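Local atomic coordinates of YncI copper-binding domain-containing protein (Nocardia farcinica, PDB entry 3ESM), a protein that is of unknown function but, as a YcnI-like immunoglobulin-fold domain of a membrane-anchored protein, probably binds copper. Residues 20-25 and 101-106; 57-62 and 66-71; 78-81 and 85-88; 106-109 and 113-116. The protein carries 2 engineered substitutions. All blocks are in the same frame, centred on the assembly; numbering follows the deposited sequence.

Contact 1. Residues 20-25 and 101-106; sequences VTFRVP and VSFPAE
With CG turned away from the carbonyl carbon in both residues (chi1 -64° in Phe22, -56° in Phe103), each phenyl ring leaves its backbone beside the N and points from its own sheet toward the other, and the two rings meet between them. Phe22 comes in end-on. Its leading edge, CE1 and CZ, presses against the root of Phe103, and CZ stands 3.8 Å from Phe103 CG. Phe22 CE1 lies equally near Phe103 CB, at 3.8 Å, so the edge lies across the CB-CG bond of Phe103. The touch falls toward the rim of one Phe103 face and not over its middle. The ring planes stand 73° apart and the centroids of Phe22 and Phe103 are 5.4 Å apart: a T-shaped (edge-to-face) pair in which Phe22 supplies the edge. This geometry brings the ring hydrogens of Phe22 to the electron-rich face of Phe103. The backbones remain well separated, with Phe22 CA 9.5 Å from Phe103 CA, and the side chains alone bridge the gap. Val38 of strand 33-43 packs against both rings, and Pro41 adds to the wall around Phe103. Phe103 itself sits where strand 100-109 is interrupted between 102 and 105. Both rings are buried close to the centre of the chain, an arrangement characteristic of the hydrophobic core between the two facing sheets of an immunoglobulin-like beta sandwich.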
loop_
_atom_site.group_PDB
_atom_site.type_symbol
_atom_site.label_atom_id
_atom_site.label_comp_id
_atom_site.label_asym_id
_atom_site.label_seq_id
_atom_site.Cartn_x
_atom_site.Cartn_y
_atom_site.Cartn_z
ATOM N N VAL A 20 6.478 -4.088 19.441
ATOM C CA VAL A 20 6.701 -2.750 18.877
ATOM C C VAL A 20 5.386 -2.164 18.431
ATOM O O VAL A 20 4.637 -2.817 17.712
ATOM C CB VAL A 20 7.660 -2.821 17.666
ATOM C CG1 VAL A 20 7.914 -1.425 17.047
ATOM C CG2 VAL A 20 8.967 -3.432 18.117
ATOM N N THR A 21 5.099 -0.953 18.892
ATOM C CA THR A 21 3.837 -0.302 18.576
ATOM C C THR A 21 4.133 0.852 17.646
ATOM O O THR A 21 4.933 1.725 17.989
ATOM C CB THR A 21 3.183 0.257 19.846
ATOM O OG1 THR A 21 2.717 -0.818 20.678
ATOM C CG2 THR A 21 2.003 1.190 19.482
ATOM N N PHE A 22 3.511 0.858 16.464
ATOM C CA PHE A 22 3.646 1.966 15.501
ATOM C C PHE A 22 2.404 2.820 15.605
ATOM O O PHE A 22 1.302 2.323 15.390
ATOM C CB PHE A 22 3.811 1.439 14.069
ATOM C CG PHE A 22 5.069 0.663 13.884
ATOM C CD1 PHE A 22 6.275 1.323 13.685
ATOM C CD2 PHE A 22 5.057 -0.717 13.943
ATOM C CE1 PHE A 22 7.453 0.604 13.543
ATOM C CE2 PHE A 22 6.244 -1.459 13.806
ATOM C CZ PHE A 22 7.438 -0.796 13.624
ATOM N N ARG A 23 2.571 4.090 15.981
ATOM C CA ARG A 23 1.419 4.973 16.108
ATOM C C ARG A 23 1.445 5.881 14.903
ATOM O O ARG A 23 2.410 6.619 14.690
ATOM C CB ARG A 23 1.489 5.785 17.397
ATOM C CG ARG A 23 0.231 6.587 17.662
ATOM C CD ARG A 23 0.269 7.230 19.050
ATOM N NE ARG A 23 -1.039 7.758 19.395
ATOM C CZ ARG A 23 -1.316 9.049 19.481
ATOM N NH1 ARG A 23 -0.356 9.937 19.267
ATOM N NH2 ARG A 23 -2.548 9.447 19.796
ATOM N N VAL A 24 0.375 5.814 14.116
ATOM C CA VAL A 24 0.312 6.466 12.821
ATOM C C VAL A 24 -0.749 7.559 12.755
ATOM O O VAL A 24 -1.930 7.286 13.012
ATOM C CB VAL A 24 -0.070 5.422 11.772
ATOM C CG1 VAL A 24 -0.193 6.060 10.362
ATOM C CG2 VAL A 24 0.952 4.250 11.823
ATOM N N PRO A 25 -0.344 8.785 12.384
ATOM C CA PRO A 25 -1.314 9.882 12.302
ATOM C C PRO A 25 -1.944 9.942 10.936
ATOM O O PRO A 25 -1.257 9.753 9.958
ATOM C CB PRO A 25 -0.436 11.119 12.427
ATOM C CG PRO A 25 0.859 10.705 11.711
ATOM C CD PRO A 25 1.035 9.249 12.113
ATOM N N VAL A 101 17.910 0.695 15.033
ATOM C CA VAL A 101 17.220 0.007 13.917
ATOM C C VAL A 101 16.057 0.862 13.404
ATOM O O VAL A 101 15.359 1.476 14.207
ATOM C CB VAL A 101 16.707 -1.387 14.345
ATOM C CG1 VAL A 101 15.782 -1.298 15.554
ATOM C CG2 VAL A 101 16.051 -2.162 13.140
ATOM N N SER A 102 15.871 0.916 12.089
ATOM C CA SER A 102 14.774 1.718 11.526
ATOM C C SER A 102 13.759 0.783 10.891
ATOM O O SER A 102 14.106 -0.326 10.481
ATOM C CB SER A 102 15.265 2.768 10.533
ATOM O OG SER A 102 16.057 3.729 11.284
ATOM N N PHE A 103 12.537 1.304 10.757
ATOM C CA PHE A 103 11.418 0.551 10.181
ATOM C C PHE A 103 10.741 1.398 9.115
ATOM O O PHE A 103 9.707 1.976 9.359
ATOM C CB PHE A 103 10.404 0.169 11.256
ATOM C CG PHE A 103 10.980 -0.605 12.397
ATOM C CD1 PHE A 103 11.016 -1.995 12.376
ATOM C CD2 PHE A 103 11.474 0.059 13.510
ATOM C CE1 PHE A 103 11.540 -2.728 13.461
ATOM C CE2 PHE A 103 12.003 -0.657 14.608
ATOM C CZ PHE A 103 12.042 -2.057 14.577
ATOM N N PRO A 104 11.321 1.440 7.926
ATOM C CA PRO A 104 10.734 2.230 6.823
ATOM C C PRO A 104 9.263 1.795 6.664
ATOM O O PRO A 104 8.977 0.595 6.774
ATOM C CB PRO A 104 11.574 1.823 5.618
ATOM C CG PRO A 104 12.917 1.451 6.207
ATOM C CD PRO A 104 12.638 0.855 7.581
ATOM N N ALA A 105 8.349 2.740 6.450
ATOM C CA ALA A 105 6.923 2.371 6.377
ATOM C C ALA A 105 6.255 3.051 5.193
ATOM O O ALA A 105 6.752 4.069 4.681
ATOM C CB ALA A 105 6.228 2.726 7.639
ATOM N N GLU A 106 5.133 2.481 4.748
ATOM C CA GLU A 106 4.355 3.074 3.656
ATOM C C GLU A 106 2.897 3.105 4.070
ATOM O O GLU A 106 2.343 2.061 4.428
ATOM C CB GLU A 106 4.516 2.270 2.399
ATOM C CG GLU A 106 5.970 2.179 1.965
ATOM C CD GLU A 106 6.431 3.456 1.275
ATOM O OE1 GLU A 106 5.583 4.188 0.717
ATOM O OE2 GLU A 106 7.662 3.695 1.277
#

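Contact 2. Residues 57-62 and 66-71; sequences RVDRND and AVSVTW. With SO4 (sulfate ion), chain B.
In the beta hairpin of strands 54-60 and 66-73, residues 57-60 and 66-71 form antiparallel arms and 61-62 lead into the turn. Arg57 and Thr70 form a hydrogen-bonded pair (Thr70 N to Arg57 O 2.8 Å). Asp59 N bonds Ser68 O but Asp59 O accepts from Val67 N, and Arg60 pairs with Ala66. Bent at its third torsion (chi3 -76°), Arg57 grips the Asp59 carboxylate side-on, NE to OD2 and NH2 to OD1, meeting both oxygens on the syn side, 25° and 31° out of the carboxylate plane but in the guanidinium plane. A water donates to Asp59 OD2 and Ser68 OG and bonds Thr70 OG1, itself bonded to Thr37 OG1. Arg57 NH2 and Ser68 OG also bond Asn77 O and Ser110 O of the second subunit. On the face of Val58, Arg60, Ala66 and Val69 contacts are mostly apolar: Val58 CG1 meets Ala66 CB (3.6 Å), CG2 Val69 CG2. Ala66 CB underlies the Arg60 guanidinium, whose NH1 bonds Arg44 O and NH2 donates to O2 (3.0 Å) of a sulfate, probably from the crystallisation liquor, also held by Ser45 OG and Ala46 N. The register slip is a beta bulge in a hairpin at the sheet edge.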
loop_
_atom_site.group_PDB
_atom_site.type_symbol
_atom_site.label_atom_id
_atom_site.label_comp_id
_atom_site.label_asym_id
_atom_site.label_seq_id
_atom_site.Cartn_x
_atom_site.Cartn_y
_atom_site.Cartn_z
ATOM N N ARG A 57 -0.815 -9.311 7.280
ATOM C CA ARG A 57 0.014 -10.344 6.656
ATOM C C ARG A 57 1.457 -10.038 7.037
ATOM O O ARG A 57 1.857 -8.872 7.080
ATOM C CB ARG A 57 -0.081 -10.404 5.119
ATOM C CG ARG A 57 0.359 -9.188 4.379
ATOM C CD ARG A 57 0.143 -9.401 2.851
ATOM N NE ARG A 57 1.146 -10.283 2.254
ATOM C CZ ARG A 57 0.901 -11.439 1.632
ATOM N NH1 ARG A 57 -0.348 -11.917 1.492
ATOM N NH2 ARG A 57 1.927 -12.114 1.136
ATOM N N VAL A 58 2.221 -11.097 7.279
ATOM C CA VAL A 58 3.653 -10.936 7.545
ATOM C C VAL A 58 4.366 -11.664 6.422
ATOM O O VAL A 58 4.182 -12.881 6.270
ATOM C CB VAL A 58 4.018 -11.540 8.941
ATOM C CG1 VAL A 58 5.567 -11.630 9.111
ATOM C CG2 VAL A 58 3.383 -10.711 10.047
ATOM N N ASP A 59 5.135 -10.940 5.595
ATOM C CA ASP A 59 5.827 -11.552 4.450
ATOM C C ASP A 59 7.199 -12.103 4.864
ATOM O O ASP A 59 7.849 -11.550 5.741
ATOM C CB ASP A 59 5.994 -10.562 3.316
ATOM C CG ASP A 59 4.696 -10.422 2.498
ATOM O OD1 ASP A 59 4.521 -11.213 1.535
ATOM O OD2 ASP A 59 3.861 -9.577 2.857
ATOM N N ARG A 60 7.620 -13.196 4.243
ATOM C CA ARG A 60 8.857 -13.867 4.674
ATOM C C ARG A 60 9.763 -14.061 3.469
ATOM O O ARG A 60 9.300 -14.116 2.332
ATOM C CB ARG A 60 8.514 -15.241 5.252
ATOM C CG ARG A 60 7.496 -15.217 6.372
ATOM C CD ARG A 60 8.186 -15.419 7.689
ATOM N NE ARG A 60 7.281 -15.314 8.825
ATOM C CZ ARG A 60 7.691 -15.341 10.081
ATOM N NH1 ARG A 60 8.980 -15.485 10.337
ATOM N NH2 ARG A 60 6.818 -15.218 11.075
ATOM N N ASN A 61 11.061 -14.150 3.705
ATOM C CA ASN A 61 11.972 -14.491 2.613
ATOM C C ASN A 61 12.303 -15.988 2.624
ATOM O O ASN A 61 11.702 -16.760 3.379
ATOM C CB ASN A 61 13.238 -13.636 2.684
ATOM C CG ASN A 61 14.057 -13.902 3.922
ATOM O OD1 ASN A 61 13.821 -14.877 4.652
ATOM N ND2 ASN A 61 15.030 -13.006 4.192
ATOM N N ASP A 62 13.289 -16.371 1.807
ATOM C CA ASP A 62 13.647 -17.780 1.609
ATOM C C ASP A 62 14.191 -18.393 2.902
ATOM O O ASP A 62 14.126 -19.617 3.111
ATOM C CB ASP A 62 14.697 -17.898 0.498
ATOM C CG ASP A 62 15.841 -16.889 0.663
ATOM O OD1 ASP A 62 15.863 -16.158 1.686
ATOM O OD2 ASP A 62 16.718 -16.804 -0.236
ATOM N N ALA A 66 10.952 -12.741 8.674
ATOM C CA ALA A 66 9.925 -11.751 8.356
ATOM C C ALA A 66 10.586 -10.475 7.829
ATOM O O ALA A 66 11.366 -9.841 8.569
ATOM C CB ALA A 66 9.153 -11.407 9.633
ATOM N N VAL A 67 10.207 -10.082 6.614
ATOM C CA VAL A 67 10.779 -8.925 5.904
ATOM C C VAL A 67 9.864 -7.700 5.927
ATOM O O VAL A 67 10.322 -6.562 5.728
ATOM C CB VAL A 67 11.176 -9.249 4.430
ATOM C CG1 VAL A 67 12.280 -10.301 4.383
ATOM C CG2 VAL A 67 9.989 -9.742 3.643
ATOM N N SER A 68 8.567 -7.921 6.123
ATOM C CA SER A 68 7.651 -6.795 6.249
ATOM C C SER A 68 6.323 -7.279 6.820
ATOM O O SER A 68 6.077 -8.493 6.901
ATOM C CB SER A 68 7.401 -6.145 4.893
ATOM O OG SER A 68 6.516 -6.930 4.098
ATOM N N VAL A 69 5.506 -6.331 7.252
ATOM C CA VAL A 69 4.178 -6.670 7.800
ATOM C C VAL A 69 3.241 -5.637 7.231
ATOM O O VAL A 69 3.613 -4.454 7.088
ATOM C CB VAL A 69 4.155 -6.654 9.344
ATOM C CG1 VAL A 69 4.778 -5.359 9.923
ATOM C CG2 VAL A 69 2.718 -6.862 9.875
ATOM N N THR A 70 2.031 -6.069 6.865
ATOM C CA THR A 70 1.073 -5.114 6.300
ATOM C C THR A 70 -0.258 -5.280 6.992
ATOM O O THR A 70 -0.730 -6.426 7.167
ATOM C CB THR A 70 0.837 -5.336 4.797
ATOM O OG1 THR A 70 2.047 -5.165 4.063
ATOM C CG2 THR A 70 -0.246 -4.362 4.271
ATOM N N TRP A 71 -0.847 -4.178 7.448
ATOM C CA TRP A 71 -2.226 -4.205 7.990
ATOM C C TRP A 71 -3.121 -3.503 6.990
ATOM O O TRP A 71 -2.746 -2.451 6.454
ATOM C CB TRP A 71 -2.295 -3.426 9.301
ATOM C CG TRP A 71 -1.570 -4.020 10.435
ATOM C CD1 TRP A 71 -2.095 -4.862 11.381
ATOM C CD2 TRP A 71 -0.205 -3.777 10.814
ATOM N NE1 TRP A 71 -1.128 -5.172 12.315
ATOM C CE2 TRP A 71 0.040 -4.527 11.992
ATOM C CE3 TRP A 71 0.834 -3.015 10.257
ATOM C CZ2 TRP A 71 1.269 -4.494 12.667
ATOM C CZ3 TRP A 71 2.064 -2.989 10.909
ATOM C CH2 TRP A 71 2.281 -3.740 12.094
HETATM S S SO4 B . 6.821 -16.681 14.553
HETATM O O1 SO4 B . 5.544 -17.407 14.535
HETATM O O2 SO4 B . 6.663 -15.324 14.027
HETATM O O3 SO4 B . 7.284 -16.671 15.937
HETATM O O4 SO4 B . 7.775 -17.344 13.663
HETATM O O HOH W 1 3.813 -7.300 4.350
#

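Contact 3. Residues 78-81 and 85-88; sequences PGVQ and FQRF
Val80 meets strand 85-93 from the loop 78-81, which approaches through Pro78 and Gly79. At Gly79 the backbone has a positive phi, and Val80 beyond it faces the strand; Asn77 OD1 accepts from Gly79 N. Val80 then carries the contact through both methyl branches. With CG1 anti to the backbone N (chi1 -175°), the valine sets CG1 and CG2 against successive strand residues. CG2 presses on the base of Gln86, 3.4 Å from its CB, a close fit, and stands 3.9 Å from Gln86 CG. CG1 instead rests against main chain, 3.9 Å from Phe85 C and 4.0 Å from Phe85 O; the Phe85 side chain starts away from the loop and takes up Arg23 in a cation-pi contact. Across the Val80-Gln86 pair the side chains cross at a slant, carbon against carbon. The glutamine folds at its second torsion (chi2 73°), bringing its amide back along its own strand: NE2 donates to Arg87 O at 2.9 Å in an almost straight bond (176°), with the acceptor in the amide plane. This leaves the aliphatic CB and CG of Gln86 against the valine. Gln81 closes the segment by curling back, its NE2 donating to Gly79 O at 3.0 Å from above the carbonyl plane. The backbone of Val80 bonds to Thr33 and its O to Thr26 OG1, so the loop between strands 66-73 and 85-93 lies against the start of strand 33-43, while Gln86 and Phe88 pair with Val24 and Phe22 of strand 18-25.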
loop_
_atom_site.group_PDB
_atom_site.type_symbol
_atom_site.label_atom_id
_atom_site.label_comp_id
_atom_site.label_asym_id
_atom_site.label_seq_id
_atom_site.Cartn_x
_atom_site.Cartn_y
_atom_site.Cartn_z
ATOM N N PRO A 78 -14.013 2.150 7.495
ATOM C CA PRO A 78 -13.626 3.380 6.799
ATOM C C PRO A 78 -12.149 3.760 7.027
ATOM O O PRO A 78 -11.694 4.759 6.448
ATOM C CB PRO A 78 -14.515 4.439 7.459
ATOM C CG PRO A 78 -14.759 3.920 8.820
ATOM C CD PRO A 78 -14.910 2.443 8.634
ATOM N N GLY A 79 -11.434 3.021 7.871
ATOM C CA GLY A 79 -10.030 3.330 8.181
ATOM C C GLY A 79 -9.864 4.473 9.174
ATOM O O GLY A 79 -10.843 4.928 9.789
ATOM N N VAL A 80 -8.629 4.923 9.379
ATOM C CA VAL A 80 -8.343 5.880 10.439
ATOM C C VAL A 80 -8.665 7.283 9.969
ATOM O O VAL A 80 -8.113 7.768 8.972
ATOM C CB VAL A 80 -6.865 5.792 10.858
ATOM C CG1 VAL A 80 -6.581 6.711 12.081
ATOM C CG2 VAL A 80 -6.472 4.332 11.107
ATOM N N GLN A 81 -9.598 7.939 10.662
ATOM C CA GLN A 81 -10.148 9.199 10.148
ATOM C C GLN A 81 -9.201 10.405 10.257
ATOM O O GLN A 81 -8.307 10.426 11.107
ATOM C CB GLN A 81 -11.490 9.487 10.832
ATOM C CG GLN A 81 -12.550 8.434 10.550
ATOM C CD GLN A 81 -12.772 8.292 9.072
ATOM O OE1 GLN A 81 -13.124 9.257 8.396
ATOM N NE2 GLN A 81 -12.522 7.100 8.542
ATOM N N PHE A 85 -5.294 9.001 15.275
ATOM C CA PHE A 85 -4.095 8.174 15.253
ATOM C C PHE A 85 -4.545 6.735 15.383
ATOM O O PHE A 85 -5.617 6.455 15.916
ATOM C CB PHE A 85 -3.206 8.526 16.459
ATOM C CG PHE A 85 -2.614 9.916 16.394
ATOM C CD1 PHE A 85 -1.277 10.093 16.092
ATOM C CD2 PHE A 85 -3.398 11.034 16.633
ATOM C CE1 PHE A 85 -0.734 11.365 16.022
ATOM C CE2 PHE A 85 -2.864 12.302 16.568
ATOM C CZ PHE A 85 -1.529 12.471 16.265
ATOM N N GLN A 86 -3.733 5.798 14.919
ATOM C CA GLN A 86 -4.036 4.390 15.154
ATOM C C GLN A 86 -2.747 3.676 15.509
ATOM O O GLN A 86 -1.714 3.971 14.905
ATOM C CB GLN A 86 -4.610 3.759 13.879
ATOM C CG GLN A 86 -4.691 2.245 13.939
ATOM C CD GLN A 86 -5.794 1.798 14.841
ATOM O OE1 GLN A 86 -6.933 2.281 14.725
ATOM N NE2 GLN A 86 -5.487 0.884 15.757
ATOM N N ARG A 87 -2.813 2.740 16.460
ATOM C CA ARG A 87 -1.670 1.889 16.788
ATOM C C ARG A 87 -1.699 0.569 16.015
ATOM O O ARG A 87 -2.755 -0.054 15.846
ATOM C CB ARG A 87 -1.615 1.595 18.290
ATOM C CG ARG A 87 -1.370 2.791 19.185
ATOM C CD ARG A 87 -1.489 2.336 20.654
ATOM N NE ARG A 87 -2.680 1.494 20.822
ATOM C CZ ARG A 87 -2.658 0.177 21.048
ATOM N NH1 ARG A 87 -1.502 -0.475 21.163
ATOM N NH2 ARG A 87 -3.803 -0.498 21.175
ATOM N N PHE A 88 -0.540 0.167 15.521
ATOM C CA PHE A 88 -0.391 -1.090 14.804
ATOM C C PHE A 88 0.722 -1.794 15.566
ATOM O O PHE A 88 1.835 -1.247 15.697
ATOM C CB PHE A 88 0.054 -0.807 13.371
ATOM C CG PHE A 88 -0.977 -0.100 12.548
ATOM C CD1 PHE A 88 -1.924 -0.823 11.835
ATOM C CD2 PHE A 88 -0.993 1.291 12.481
ATOM C CE1 PHE A 88 -2.882 -0.171 11.069
ATOM C CE2 PHE A 88 -1.952 1.943 11.714
ATOM C CZ PHE A 88 -2.886 1.206 11.021
#

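Contact 4. Residues 106-109 and 113-116; sequences EQTY and RVVA
Residues 106-109 and 114-116 run antiparallel, their short axes 4.5 Å apart at 159°, with Gln107 and Val115 exchanging two backbone hydrogen bonds and Tyr109 N donating to Arg113 O at 2.8 Å. On the side of Glu106, Thr108, Val114 and Ala116, the glutamate chain bends at its second torsion (chi2 -78°) and lays its carboxylate over the facing strand. Its OE2 comes to 3.4 Å from Ala116 CB, and OE1 to 3.6 Å from Val114 CG1. The other Val114 branch, CG2, rests against Thr108 OG1 at 3.6 Å. These strands, 100-109 and 114-117, form a beta hairpin in one sheet of the immunoglobulin-like sandwich; Glu106 and Val114 also pack on Val114 and Glu106 of the second subunit. Toward the turn, Arg113 folds at chi3 and carries its guanidinium over one face of the Tyr109 ring. Arg113 CZ lies 4.7 Å from the ring centroid of Tyr109, in a cation-pi contact with planes 32° apart; NH2 hangs toward the rim, above CD1. Asp111 helps to hold the guanidinium there through a salt bridge to NE. Val115 CG2 meets CE2 of the same ring at 3.7 Å, and the Tyr109 hydroxyl bonds to Glu27 N. Gln107 is extended on the face it shares with Val115; its NE2 bonds Thr33 OG1 and Pro25 O, and its OE1 bonds Trp117 NE1.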
loop_
_atom_site.group_PDB
_atom_site.type_symbol
_atom_site.label_atom_id
_atom_site.label_comp_id
_atom_site.label_asym_id
_atom_site.label_seq_id
_atom_site.Cartn_x
_atom_site.Cartn_y
_atom_site.Cartn_z
ATOM N N GLU A 106 5.133 2.481 4.748
ATOM C CA GLU A 106 4.355 3.074 3.656
ATOM C C GLU A 106 2.897 3.105 4.070
ATOM O O GLU A 106 2.343 2.061 4.428
ATOM C CB GLU A 106 4.516 2.270 2.399
ATOM C CG GLU A 106 5.970 2.179 1.965
ATOM C CD GLU A 106 6.431 3.456 1.275
ATOM O OE1 GLU A 106 5.583 4.188 0.717
ATOM O OE2 GLU A 106 7.662 3.695 1.277
ATOM N N GLN A 107 2.315 4.310 4.070
ATOM C CA GLN A 107 0.954 4.531 4.616
ATOM C C GLN A 107 -0.003 4.827 3.477
ATOM O O GLN A 107 0.171 5.811 2.768
ATOM C CB GLN A 107 0.999 5.742 5.565
ATOM C CG GLN A 107 -0.329 6.106 6.240
ATOM C CD GLN A 107 -0.197 7.418 7.039
ATOM O OE1 GLN A 107 0.888 8.002 7.067
ATOM N NE2 GLN A 107 -1.275 7.859 7.697
ATOM N N THR A 108 -1.055 4.017 3.318
ATOM C CA THR A 108 -1.987 4.216 2.237
ATOM C C THR A 108 -3.212 4.959 2.731
ATOM O O THR A 108 -3.756 4.605 3.803
ATOM C CB THR A 108 -2.464 2.844 1.672
ATOM O OG1 THR A 108 -1.352 2.121 1.097
ATOM C CG2 THR A 108 -3.534 3.053 0.626
ATOM N N TYR A 109 -3.665 5.934 1.926
ATOM C CA TYR A 109 -4.886 6.696 2.217
ATOM C C TYR A 109 -6.014 6.316 1.296
ATOM O O TYR A 109 -5.778 5.821 0.193
ATOM C CB TYR A 109 -4.619 8.178 2.040
ATOM C CG TYR A 109 -3.869 8.786 3.200
ATOM C CD1 TYR A 109 -4.549 9.497 4.179
ATOM C CD2 TYR A 109 -2.484 8.690 3.292
ATOM C CE1 TYR A 109 -3.889 10.092 5.208
ATOM C CE2 TYR A 109 -1.802 9.311 4.328
ATOM C CZ TYR A 109 -2.520 10.008 5.285
ATOM O OH TYR A 109 -1.893 10.634 6.352
ATOM N N ARG A 113 -3.526 7.936 -2.403
ATOM C CA ARG A 113 -2.153 8.369 -2.104
ATOM C C ARG A 113 -1.454 7.404 -1.136
ATOM O O ARG A 113 -2.096 6.812 -0.279
ATOM C CB ARG A 113 -2.152 9.787 -1.504
ATOM C CG ARG A 113 -2.751 10.844 -2.440
ATOM C CD ARG A 113 -2.635 12.274 -1.811
ATOM N NE ARG A 113 -3.537 12.468 -0.666
ATOM C CZ ARG A 113 -3.166 12.440 0.621
ATOM N NH1 ARG A 113 -1.895 12.245 0.973
ATOM N NH2 ARG A 113 -4.075 12.615 1.570
ATOM N N VAL A 114 -0.137 7.277 -1.276
ATOM C CA VAL A 114 0.654 6.488 -0.334
ATOM C C VAL A 114 1.788 7.380 0.115
ATOM O O VAL A 114 2.517 7.934 -0.759
ATOM C CB VAL A 114 1.192 5.184 -0.961
ATOM C CG1 VAL A 114 2.103 4.453 0.039
ATOM C CG2 VAL A 114 0.032 4.256 -1.417
ATOM N N VAL A 115 1.917 7.537 1.427
ATOM C CA VAL A 115 2.978 8.340 2.027
ATOM C C VAL A 115 4.119 7.468 2.504
ATOM O O VAL A 115 3.912 6.514 3.266
ATOM C CB VAL A 115 2.462 9.192 3.170
ATOM C CG1 VAL A 115 3.614 9.947 3.813
ATOM C CG2 VAL A 115 1.382 10.147 2.672
ATOM N N ALA A 116 5.335 7.802 2.046
ATOM C CA ALA A 116 6.543 7.045 2.409
ATOM C C ALA A 116 7.160 7.621 3.667
ATOM O O ALA A 116 7.416 8.839 3.729
ATOM C CB ALA A 116 7.555 7.097 1.272
HETATM O O HOH W 2 5.341 6.058 -1.255
#

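How the contacts relate
Contact 1 is the core member: two buried rings bridge the sheets by packing alone, near the chain centre. The centres of the other three contacts lie about 12 Å from the centre of the chain; contact 2 is largely buried, contacts 3 and 4 only partly. Contacts 2 and 4 are hairpins joined by backbone hydrogen bonds, with polar or charged side chains; both reach the second subunit. They differ in register, which slips in contact 2 but not in contact 4. Contact 3 is a loop laid on a strand through one valine. Contacts 1 and 4 share Glu106 on strand 100-109, and contacts 1 and 3 meet where strands 18-25 and 85-93 pair. Trp71 of contact 2 packs on Phe88 of contact 3.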